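PDB 3L3S: enoyl-CoA hydratase/isomerase family protein from Ruegeria pomeroyi, which belongs to the crotonase superfamily and probably acts on acyl-CoA thioesters, perhaps as a hydro-lyase in fatty acid metabolism. Local coordinates for the interface of chains A and B. Numbering follows the deposited sequence. Chains: chain A/B, Enoyl-CoA hydratase/isomerase family protein.

Contact 1: the interface of chains A and B. Residues chain A 126-128, 186, 220; chain B 162, 165-166, 169.
B:Arg162 reaches from helix 161-170 of chain B to A:Cys126 and makes a hydrogen bond to the backbone of chain A. Its chain bends at chi2 (-81°) and brings NH1 of the guanidinium to 2.6 Å from the carbonyl O of A:Cys126. The acceptor lies close to the guanidinium plane, but NH1 itself stands above the carbonyl plane, and the bond is bent, 129° at the hydrogen. A second, weak hydrogen bond runs the other way, from the amide ND2 of A:Asn186 to the backbone O of B:Arg162, at 2.9 Å. The two side chains cross at about a right angle.

Apolar contacts line the same helix. The A:Leu128 branch CD2 rests on the backbone of B:Glu166, 3.8 Å from its CA, while CD1 passes the CD1 methyl of B:Leu169 as the two leucines run in opposite directions. The methyl CG2 of B:Thr165 lies 3.9 Å from CB of A:Asp127. A:Asn186 and B:Glu166 run alongside in opposite senses, CB of the asparagine against the carboxylate carbon CD, their planes 30° apart. Together these contacts dock helix 161-170 of one subunit against two loop segments and strand 128-131 of its neighbour, which supports the trimeric assembly typical of this family.

Contact 2: the interface of chains A and B. Residues chain A 228-229, 232; chain B 94, 97-98, 101-102, 121, 153.
A:Tyr232, on helix 228-243, enters between B:Leu98 on helix 84-101 and B:Val153 on helix 150-155, and much of its ring is buried there. Methyl CG1 of B:Val153 sits over the centre of one ring face, 3.8 Å from the centroid, in a CH-pi contact. Above the opposite face, toward the rim, lies the backbone O of B:Ser94. CG of B:Leu98 approaches the ring carbon CD2 to 3.8 Å, and CB of the selenomethionine B:Met97 borders the phenol oxygen. Ring and leucine run past each other in opposite directions.

B:Leu98 also spans the start of the chain A helix: its CD1 meets CG of A:Glu229 at 4.0 Å, and CD2 lies over the glutamate backbone. A:Leu228 divides its two branches between different parts of chain B. CD2 touches CG1 of B:Val153, the same methyl that caps the tyrosine, while CD1 packs against CE1 of the B:His102 imidazole at 3.8 Å and against CB of B:Ala101.

The polar end of A:Tyr232 is met tip to tip by B:Gln121, whose CG is anti to the backbone N (chi1 174°) in an extended chain that carries the amide out to the phenol. Ring and amide are nearly coplanar, 20° apart. NE2 of B:Gln121 donates to OH of A:Tyr232 at 2.7 Å, 155° at the hydrogen, with the phenol oxygen in the amide plane.

Contact 3: the interface of chains A and B. Residues chain A 216, 219, 223, 235-236, 238-239, 242; chain B 147, 149-150, 153.
The imidazole of A:His242 has CB of B:Phe147 over one face, toward the rim, and the backbone O of A:Val238, from its own helix, over the centre of the other. At its edge, in the ring plane, stands the hydroxyl OG1 of B:Thr149, hydrogen-bonded to NE2 of A:His242 at 2.6 Å (153° at the hydrogen; the donor is not settled). The B:Phe147 ring carries CA of A:Gly216 on one face, 4.0 Å from its centroid, and CG2 of B:Val153 makes a similar CH-pi contact with the A:His223 ring. An alanine in place of A:His242 would probably leave the B:Thr149 hydroxyl without this partner and open a gap beside CB of B:Phe147.

The methyl branch of B:Thr149, anti to the backbone N while OG1 lies beside it (chi1 -63°), packs its CG2 3.7 Å from CB of A:Ala235 and 3.8 Å from CG2 of A:Thr219, bridging helices 228-243 and 210-223. Next to it, CG2 of B:Thr150 lies 3.7 Å from CB of the selenomethionine A:Met239, the side chains crossing at about a right angle. The segment leading into helix 150-155 of chain B thereby fits against two chain A helices, which is likely to help set how these subunits sit together in the trimer.

Contact 1: the interface of chains A and B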
# COMPACT_ATOMS: atom_id res chain seq x y z
N CYS A 126 -0.32 -12.40 -11.36
CA CYS A 126 -1.70 -12.54 -11.85
C CYS A 126 -2.55 -11.38 -11.32
O CYS A 126 -2.27 -10.84 -10.25
CB CYS A 126 -2.31 -13.89 -11.42
SG CYS A 126 -1.55 -15.35 -12.15
N ASP A 127 -3.58 -11.00 -12.08
CA ASP A 127 -4.47 -9.91 -11.69
C ASP A 127 -5.28 -10.25 -10.44
O ASP A 127 -5.54 -9.39 -9.60
CB ASP A 127 -5.42 -9.55 -12.83
CG ASP A 127 -4.71 -8.96 -14.03
OD1 ASP A 127 -4.05 -7.91 -13.88
OD2 ASP A 127 -4.81 -9.55 -15.13
N LEU A 128 -5.66 -11.52 -10.33
CA LEU A 128 -6.44 -12.04 -9.20
C LEU A 128 -5.87 -13.36 -8.69
O LEU A 128 -5.09 -14.02 -9.38
CB LEU A 128 -7.92 -12.25 -9.60
CG LEU A 128 -8.76 -11.06 -10.08
CD1 LEU A 128 -10.18 -11.48 -10.45
CD2 LEU A 128 -8.76 -9.98 -9.02
N ASN A 186 -7.20 -12.67 -3.02
CA ASN A 186 -8.46 -11.93 -3.00
C ASN A 186 -9.52 -12.46 -2.02
O ASN A 186 -10.09 -11.68 -1.28
CB ASN A 186 -9.07 -11.83 -4.41
CG ASN A 186 -8.23 -10.97 -5.34
OD1 ASN A 186 -7.37 -11.48 -6.06
ND2 ASN A 186 -8.50 -9.68 -5.35
N LEU A 220 -5.36 0.74 -15.83
CA LEU A 220 -5.23 0.61 -14.37
C LEU A 220 -3.80 0.24 -13.98
O LEU A 220 -3.24 0.85 -13.08
CB LEU A 220 -6.24 -0.41 -13.79
CG LEU A 220 -6.17 -0.85 -12.30
CD1 LEU A 220 -6.39 0.31 -11.36
CD2 LEU A 220 -7.20 -1.92 -12.02
N ARG B 162 -4.79 -5.70 -5.21
CA ARG B 162 -5.68 -6.85 -5.37
C ARG B 162 -7.13 -6.45 -5.18
O ARG B 162 -8.02 -6.92 -5.90
CB ARG B 162 -5.35 -7.94 -4.36
CG ARG B 162 -4.02 -8.60 -4.57
CD ARG B 162 -4.08 -9.64 -5.61
NE ARG B 162 -2.99 -10.60 -5.47
CZ ARG B 162 -2.42 -11.21 -6.50
NH1 ARG B 162 -2.82 -10.94 -7.74
NH2 ARG B 162 -1.53 -12.16 -6.30
N THR B 165 -8.48 -4.30 -8.18
CA THR B 165 -8.56 -5.16 -9.34
C THR B 165 -9.79 -6.06 -9.27
O THR B 165 -10.44 -6.27 -10.28
CB THR B 165 -7.26 -5.97 -9.56
OG1 THR B 165 -6.15 -5.06 -9.62
CG2 THR B 165 -7.30 -6.75 -10.88
N GLU B 166 -10.15 -6.50 -8.07
CA GLU B 166 -11.33 -7.35 -7.92
C GLU B 166 -12.62 -6.55 -8.07
O GLU B 166 -13.55 -7.03 -8.69
CB GLU B 166 -11.32 -8.15 -6.61
CG GLU B 166 -12.21 -9.42 -6.71
CD GLU B 166 -12.53 -10.06 -5.36
OE1 GLU B 166 -12.90 -9.33 -4.41
OE2 GLU B 166 -12.44 -11.30 -5.27
N LEU B 169 -12.93 -5.53 -11.97
CA LEU B 169 -13.18 -6.68 -12.84
C LEU B 169 -14.51 -7.41 -12.61
O LEU B 169 -15.19 -7.74 -13.58
CB LEU B 169 -12.03 -7.69 -12.78
CG LEU B 169 -10.64 -7.34 -13.32
CD1 LEU B 169 -9.78 -8.59 -13.28
CD2 LEU B 169 -10.69 -6.80 -14.73

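Contact 2: the interface of chains A and B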
# COMPACT_ATOMS: atom_id res chain seq x y z
N LEU A 228 -0.87 11.32 -9.39
CA LEU A 228 -2.31 11.59 -9.58
C LEU A 228 -2.75 12.35 -10.83
O LEU A 228 -3.56 11.84 -11.59
CB LEU A 228 -2.94 12.29 -8.35
CG LEU A 228 -4.04 11.57 -7.53
CD1 LEU A 228 -4.87 12.61 -6.81
CD2 LEU A 228 -4.96 10.70 -8.37
N GLU A 229 -2.17 13.53 -11.04
CA GLU A 229 -2.48 14.39 -12.18
C GLU A 229 -2.21 13.74 -13.54
O GLU A 229 -3.05 13.83 -14.44
CB GLU A 229 -1.71 15.70 -12.05
CG GLU A 229 -2.03 16.74 -13.13
CD GLU A 229 -1.13 17.93 -13.04
OE1 GLU A 229 -0.23 18.07 -13.91
OE2 GLU A 229 -1.32 18.73 -12.10
N TYR A 232 -4.75 10.91 -14.21
CA TYR A 232 -6.02 11.47 -14.63
C TYR A 232 -5.96 11.93 -16.08
O TYR A 232 -6.97 11.95 -16.75
CB TYR A 232 -6.49 12.60 -13.71
CG TYR A 232 -7.40 12.16 -12.58
CD1 TYR A 232 -8.54 11.34 -12.83
CD2 TYR A 232 -7.16 12.55 -11.26
CE1 TYR A 232 -9.41 10.93 -11.79
CE2 TYR A 232 -8.02 12.15 -10.20
CZ TYR A 232 -9.14 11.34 -10.47
OH TYR A 232 -9.95 10.95 -9.45
N SER B 94 -12.78 14.94 -13.61
CA SER B 94 -11.39 14.68 -13.24
C SER B 94 -10.75 15.91 -12.61
O SER B 94 -9.99 15.78 -11.65
CB SER B 94 -10.57 14.24 -14.45
OG SER B 94 -10.93 12.94 -14.86
N MSE B 97 -12.13 16.09 -8.96
CA MSE B 97 -11.53 15.03 -8.15
C MSE B 97 -10.06 15.26 -7.83
O MSE B 97 -9.61 14.89 -6.75
CB MSE B 97 -11.73 13.68 -8.82
CG MSE B 97 -13.18 13.33 -9.08
SE MSE B 97 -14.21 13.17 -7.48
CE MSE B 97 -15.98 12.89 -8.27
N LEU B 98 -9.36 15.93 -8.74
CA LEU B 98 -7.94 16.26 -8.59
C LEU B 98 -7.83 17.33 -7.50
O LEU B 98 -7.18 17.11 -6.47
CB LEU B 98 -7.37 16.81 -9.90
CG LEU B 98 -6.14 16.16 -10.56
CD1 LEU B 98 -5.76 16.94 -11.82
CD2 LEU B 98 -4.96 16.09 -9.59
N ALA B 101 -8.71 16.06 -3.96
CA ALA B 101 -7.71 15.20 -3.33
C ALA B 101 -6.47 16.00 -2.96
O ALA B 101 -5.85 15.72 -1.93
CB ALA B 101 -7.35 14.04 -4.23
N HIS B 102 -6.16 17.02 -3.76
CA HIS B 102 -5.00 17.91 -3.52
C HIS B 102 -5.38 19.17 -2.71
O HIS B 102 -4.57 20.10 -2.59
CB HIS B 102 -4.35 18.35 -4.85
CG HIS B 102 -3.51 17.30 -5.51
ND1 HIS B 102 -3.24 16.07 -4.94
CD2 HIS B 102 -2.88 17.29 -6.71
CE1 HIS B 102 -2.48 15.36 -5.77
NE2 HIS B 102 -2.25 16.08 -6.85
N GLN B 121 -15.67 7.29 -6.15
CA GLN B 121 -14.52 8.14 -6.46
C GLN B 121 -14.51 9.41 -5.60
O GLN B 121 -13.47 9.77 -5.05
CB GLN B 121 -14.55 8.52 -7.95
CG GLN B 121 -13.49 9.52 -8.42
CD GLN B 121 -13.50 9.75 -9.92
OE1 GLN B 121 -14.48 9.45 -10.62
NE2 GLN B 121 -12.40 10.28 -10.43
N VAL B 153 -9.04 5.34 -10.39
CA VAL B 153 -7.85 6.17 -10.17
C VAL B 153 -7.79 6.58 -8.69
O VAL B 153 -6.80 6.31 -8.02
CB VAL B 153 -7.83 7.41 -11.10
CG1 VAL B 153 -6.67 8.35 -10.76
CG2 VAL B 153 -7.70 6.97 -12.54

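Contact 3: the interface of chains A and B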
# COMPACT_ATOMS: atom_id res chain seq x y z
N GLY A 216 -9.36 -0.84 -20.12
CA GLY A 216 -9.45 -0.34 -18.77
C GLY A 216 -8.42 -0.94 -17.84
O GLY A 216 -7.85 -0.23 -17.00
N THR A 219 -4.96 0.33 -18.62
CA THR A 219 -4.88 1.68 -18.05
C THR A 219 -4.68 1.67 -16.53
O THR A 219 -3.90 2.48 -16.01
CB THR A 219 -6.13 2.52 -18.43
OG1 THR A 219 -6.26 2.54 -19.85
CG2 THR A 219 -6.00 3.98 -17.96
N HIS A 223 -1.43 3.42 -14.70
CA HIS A 223 -1.70 4.63 -13.94
C HIS A 223 -1.30 4.50 -12.46
O HIS A 223 -1.11 5.50 -11.76
CB HIS A 223 -3.12 5.20 -14.17
CG HIS A 223 -4.20 4.58 -13.34
ND1 HIS A 223 -4.06 4.29 -12.00
CD2 HIS A 223 -5.47 4.23 -13.66
CE1 HIS A 223 -5.18 3.79 -11.53
NE2 HIS A 223 -6.06 3.74 -12.52
N ALA A 235 -6.20 8.41 -18.02
CA ALA A 235 -7.48 7.75 -17.78
C ALA A 235 -8.74 8.41 -18.35
O ALA A 235 -9.65 7.71 -18.77
CB ALA A 235 -7.66 7.48 -16.30
N THR A 236 -8.78 9.74 -18.38
CA THR A 236 -9.94 10.47 -18.91
C THR A 236 -10.28 10.16 -20.39
O THR A 236 -11.44 9.83 -20.67
CB THR A 236 -9.87 12.00 -18.61
OG1 THR A 236 -9.66 12.20 -17.21
CG2 THR A 236 -11.15 12.67 -18.99
N VAL A 238 -9.62 7.54 -22.03
CA VAL A 238 -9.93 6.10 -22.03
C VAL A 238 -11.37 5.92 -21.52
O VAL A 238 -12.10 5.07 -22.03
CB VAL A 238 -8.93 5.28 -21.15
CG1 VAL A 238 -9.29 3.79 -21.13
CG2 VAL A 238 -7.51 5.45 -21.64
N MSE A 239 -11.77 6.75 -20.56
CA MSE A 239 -13.12 6.72 -19.99
C MSE A 239 -14.12 7.23 -21.03
O MSE A 239 -15.28 6.81 -21.04
CB MSE A 239 -13.17 7.54 -18.70
CG MSE A 239 -14.52 7.62 -18.00
SE MSE A 239 -15.08 5.99 -17.15
CE MSE A 239 -16.33 6.70 -15.85
N HIS A 242 -14.76 4.36 -23.47
CA HIS A 242 -15.63 3.31 -22.91
C HIS A 242 -17.08 3.56 -23.27
O HIS A 242 -17.75 2.69 -23.80
CB HIS A 242 -15.54 3.25 -21.38
CG HIS A 242 -14.24 2.72 -20.86
ND1 HIS A 242 -13.44 1.86 -21.56
CD2 HIS A 242 -13.62 2.94 -19.67
CE1 HIS A 242 -12.37 1.57 -20.84
NE2 HIS A 242 -12.46 2.21 -19.69
N PHE B 147 -16.25 0.02 -18.00
CA PHE B 147 -15.21 -0.21 -17.00
C PHE B 147 -15.07 1.11 -16.28
O PHE B 147 -15.14 2.17 -16.91
CB PHE B 147 -13.86 -0.56 -17.68
CG PHE B 147 -12.84 -1.19 -16.76
CD1 PHE B 147 -11.96 -0.40 -15.99
CD2 PHE B 147 -12.72 -2.60 -16.68
CE1 PHE B 147 -10.97 -0.99 -15.17
CE2 PHE B 147 -11.74 -3.21 -15.85
CZ PHE B 147 -10.86 -2.40 -15.10
N THR B 149 -12.81 3.29 -15.26
CA THR B 149 -11.44 3.77 -15.39
C THR B 149 -11.14 4.98 -14.50
O THR B 149 -10.24 4.90 -13.65
CB THR B 149 -11.06 3.97 -16.87
OG1 THR B 149 -11.13 2.70 -17.52
CG2 THR B 149 -9.66 4.49 -17.04
N THR B 150 -11.91 6.06 -14.65
CA THR B 150 -11.67 7.25 -13.82
C THR B 150 -11.94 7.01 -12.33
O THR B 150 -11.15 7.44 -11.52
CB THR B 150 -12.35 8.54 -14.39
OG1 THR B 150 -13.73 8.31 -14.70
CG2 THR B 150 -11.63 9.02 -15.63
N VAL B 153 -9.04 5.34 -10.39
CA VAL B 153 -7.85 6.17 -10.17
C VAL B 153 -7.79 6.58 -8.69
O VAL B 153 -6.80 6.31 -8.02
CB VAL B 153 -7.83 7.41 -11.10
CG1 VAL B 153 -6.67 8.35 -10.76
CG2 VAL B 153 -7.70 6.97 -12.54

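The three contacts are parts of one interface between neighbouring subunits. Contacts 2 and 3 are about 12 Å apart, measured between the centres of their C-alpha atoms, and share B:Val153, helix 150-155 of chain B and helix 228-243 of chain A, which lies along chain B through both. Contact 1 is farther off, about 15 Å from contact 3 and 21 Å from contact 2; helix 210-223 of chain A reaches both contact 1 and contact 3. The pairing is not an exact two-fold: in these patches the two chains present different surfaces, as expected within a trimer of three copies.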